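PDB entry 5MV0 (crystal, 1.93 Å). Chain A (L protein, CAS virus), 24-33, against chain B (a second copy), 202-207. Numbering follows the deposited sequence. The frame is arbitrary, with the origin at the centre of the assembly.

Chain A, residues 24-33: LYKQSSIVDD
Chain B (202-207) EFSGTK

The contact joins the C-terminal tail of one copy to an extended segment of the other, and its centre is a reciprocal pair of backbone hydrogen bonds. Chain A begins with a short turn, 24-27, whose phi/psi values are helical without the regular bonds; A:Gln27 N donates to A:Leu24 O at 3.0 Å, and a weak bond runs from A:Ser28 N to A:Tyr25 O at 3.4 Å.

A:Tyr25 reaches the tail. Its CA-to-CB bond points sideways, but chi1 at 161° (t) and chi2 at -99° bring the ring end nearer, with CE2 3.7 Å from B:Lys207 OXT, which lies oblique to the ring. One water donates to A:Tyr25 OH and to B:Lys207 OXT, each 2.7 Å from the water oxygen, so the hydroxyl A:Tyr25 OH, 4.3 Å from B:Lys207 OXT, is linked to it through the water, while the ring carbon CE2 touches OXT directly.

From A:Ser28 the backbone stretches out. A:Ser29 (-145/146, chi1 p) has its CA 3.6 Å from B:Lys207 O, a CA-H...O contact beside the principal bonds.

A:Ile30 (-121/118) sets the register opposite B:Lys207, CA to CA 5.1 Å. A:Ile30 N donates to B:Lys207 O at 3.0 Å and an almost straight 178°, while B:Lys207 N returns a bond to A:Ile30 O, also 3.0 Å, at 161°. Thus one residue on each chain uses both its NH and its carbonyl on the other. A:Ile30 O also receives a CA-H...O contact from B:Thr206 CA at 3.1 Å. The side chains of A:Ile30 (m, t) and B:Lys207 (m, t, t, m) approach at CB to CB, 4.4 Å, before the lysine end leads away.

A:Val31 (-133/173, chi1 m) faces B:Thr206 (-89/152, chi1 p), CA to CA 4.7 Å. Since the partner number falls as chain A's rises, the two extended segments run antiparallel, although neither forms a regular strand. Here the meeting is apolar: A:Val31 CG1 to B:Thr206 CG2 is 4.1 Å.

A:Asp32 (-106/-6; chi1 -54°, m; chi2 -74°) points its CA-to-CB bond toward the tail. Its OD2 packs 3.9 Å from B:Gly205 C, without a hydrogen bond across the stretches. OD1, hydrogen-bonded elsewhere in the structure, lies obliquely 3.4 Å from B:Phe203 CE1, compatible with mild attraction to the ring C-H. B:Phe203 (-124/130; chi1 177°, t; chi2 80°) has a sideways CA-to-CB bond, its ring end coming nearer. B:Gly205, at 70/-163, has a positive phi that by itself favours glycine. A:Asp33 (chi1 t) leaves the contact and caps the helix that follows.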

# COMPACT_ATOMS: atom_id res chain seq x y z
N LEU A 24 -19.05 -17.94 -0.45
CA LEU A 24 -18.27 -17.19 0.52
C LEU A 24 -17.09 -16.44 -0.10
O LEU A 24 -16.57 -15.50 0.52
CB LEU A 24 -17.73 -18.13 1.60
CG LEU A 24 -18.83 -18.81 2.42
CD1 LEU A 24 -18.25 -19.81 3.43
CD2 LEU A 24 -19.60 -17.73 3.11
N TYR A 25 -16.65 -16.86 -1.28
CA TYR A 25 -15.51 -16.20 -1.92
C TYR A 25 -15.78 -14.71 -2.12
O TYR A 25 -14.89 -13.88 -1.93
CB TYR A 25 -15.20 -16.88 -3.25
CG TYR A 25 -14.38 -16.06 -4.23
CD1 TYR A 25 -14.99 -15.37 -5.28
CD2 TYR A 25 -13.00 -16.01 -4.13
CE1 TYR A 25 -14.25 -14.63 -6.18
CE2 TYR A 25 -12.24 -15.28 -5.03
CZ TYR A 25 -12.87 -14.59 -6.05
OH TYR A 25 -12.10 -13.86 -6.94
N LYS A 26 -17.02 -14.35 -2.51
CA LYS A 26 -17.32 -12.95 -2.75
C LYS A 26 -17.20 -12.13 -1.47
O LYS A 26 -16.88 -10.94 -1.52
CB LYS A 26 -18.72 -12.79 -3.34
CG LYS A 26 -18.96 -13.58 -4.62
CD LYS A 26 -20.38 -13.38 -5.15
CE LYS A 26 -20.76 -14.45 -6.19
NZ LYS A 26 -19.60 -14.98 -6.98
N GLN A 27 -17.40 -12.76 -0.31
CA GLN A 27 -17.47 -12.07 0.96
C GLN A 27 -16.16 -12.10 1.73
O GLN A 27 -16.03 -11.39 2.73
CB GLN A 27 -18.56 -12.69 1.82
CG GLN A 27 -19.77 -13.12 1.03
CD GLN A 27 -20.99 -13.28 1.91
OE1 GLN A 27 -21.56 -14.38 1.99
NE2 GLN A 27 -21.40 -12.20 2.58
N SER A 28 -15.19 -12.90 1.31
CA SER A 28 -14.04 -13.16 2.13
C SER A 28 -12.78 -12.73 1.40
O SER A 28 -12.82 -12.29 0.25
CB SER A 28 -13.97 -14.64 2.52
OG SER A 28 -13.03 -14.83 3.57
N SER A 29 -11.65 -12.85 2.09
CA SER A 29 -10.38 -12.46 1.50
C SER A 29 -9.32 -13.41 2.01
O SER A 29 -9.38 -13.91 3.14
CB SER A 29 -10.02 -11.02 1.84
OG SER A 29 -10.23 -10.77 3.21
N ILE A 30 -8.36 -13.67 1.15
CA ILE A 30 -7.18 -14.43 1.50
C ILE A 30 -5.98 -13.54 1.22
O ILE A 30 -5.79 -13.09 0.08
CB ILE A 30 -7.12 -15.75 0.72
CG1 ILE A 30 -8.42 -16.51 0.95
CG2 ILE A 30 -5.98 -16.58 1.18
CD1 ILE A 30 -8.41 -17.90 0.47
N VAL A 31 -5.23 -13.22 2.27
CA VAL A 31 -4.05 -12.37 2.19
C VAL A 31 -2.94 -13.06 2.96
O VAL A 31 -3.15 -14.08 3.63
CB VAL A 31 -4.30 -10.95 2.75
CG1 VAL A 31 -5.35 -10.18 1.92
CG2 VAL A 31 -4.75 -11.04 4.23
N ASP A 32 -1.75 -12.50 2.87
CA ASP A 32 -0.58 -13.09 3.52
C ASP A 32 -0.16 -12.33 4.76
O ASP A 32 0.74 -12.79 5.48
CB ASP A 32 0.57 -13.18 2.51
CG ASP A 32 0.14 -13.93 1.27
OD1 ASP A 32 0.02 -15.16 1.35
OD2 ASP A 32 -0.14 -13.28 0.23
N ASP A 33 -0.78 -11.19 5.03
CA ASP A 33 -0.53 -10.44 6.26
C ASP A 33 -1.27 -11.10 7.41
O ASP A 33 -2.51 -11.16 7.38
CB ASP A 33 -1.01 -9.01 6.05
CG ASP A 33 -1.02 -8.17 7.32
OD1 ASP A 33 -0.63 -8.61 8.41
OD2 ASP A 33 -1.48 -7.02 7.22
N GLU B 202 3.70 -24.31 -2.67
CA GLU B 202 2.95 -23.47 -3.58
C GLU B 202 2.60 -22.15 -2.90
O GLU B 202 2.32 -22.11 -1.70
CB GLU B 202 1.67 -24.18 -4.05
CG GLU B 202 0.50 -23.23 -4.33
CD GLU B 202 -0.51 -23.78 -5.32
OE1 GLU B 202 -0.26 -24.86 -5.89
OE2 GLU B 202 -1.56 -23.12 -5.53
N PHE B 203 2.67 -21.07 -3.66
CA PHE B 203 2.27 -19.75 -3.18
C PHE B 203 1.22 -19.21 -4.14
O PHE B 203 1.42 -19.22 -5.36
CB PHE B 203 3.45 -18.79 -3.08
CG PHE B 203 3.06 -17.40 -2.65
CD1 PHE B 203 2.83 -17.11 -1.31
CD2 PHE B 203 2.90 -16.38 -3.59
CE1 PHE B 203 2.44 -15.83 -0.90
CE2 PHE B 203 2.53 -15.11 -3.19
CZ PHE B 203 2.29 -14.84 -1.84
N SER B 204 0.10 -18.74 -3.59
CA SER B 204 -0.99 -18.31 -4.45
C SER B 204 -1.30 -16.83 -4.35
O SER B 204 -2.17 -16.35 -5.09
CB SER B 204 -2.25 -19.13 -4.13
OG SER B 204 -2.69 -18.88 -2.81
N GLY B 205 -0.62 -16.07 -3.47
CA GLY B 205 -0.90 -14.63 -3.43
C GLY B 205 -2.27 -14.34 -2.84
O GLY B 205 -2.89 -15.18 -2.20
N THR B 206 -2.76 -13.12 -3.08
CA THR B 206 -4.05 -12.74 -2.51
C THR B 206 -5.20 -13.10 -3.44
O THR B 206 -5.05 -13.14 -4.66
CB THR B 206 -4.14 -11.24 -2.18
OG1 THR B 206 -4.22 -10.47 -3.39
CG2 THR B 206 -2.94 -10.77 -1.34
N LYS B 207 -6.35 -13.35 -2.83
CA LYS B 207 -7.58 -13.72 -3.53
C LYS B 207 -8.78 -13.09 -2.83
O LYS B 207 -8.69 -12.70 -1.66
CB LYS B 207 -7.75 -15.24 -3.60
CG LYS B 207 -6.77 -15.92 -4.52
CD LYS B 207 -6.52 -17.35 -4.13
CE LYS B 207 -5.36 -17.92 -4.92
NZ LYS B 207 -5.77 -18.51 -6.22
OXT LYS B 207 -9.86 -12.95 -3.42
O HOH W 1 -9.83 -12.68 -6.11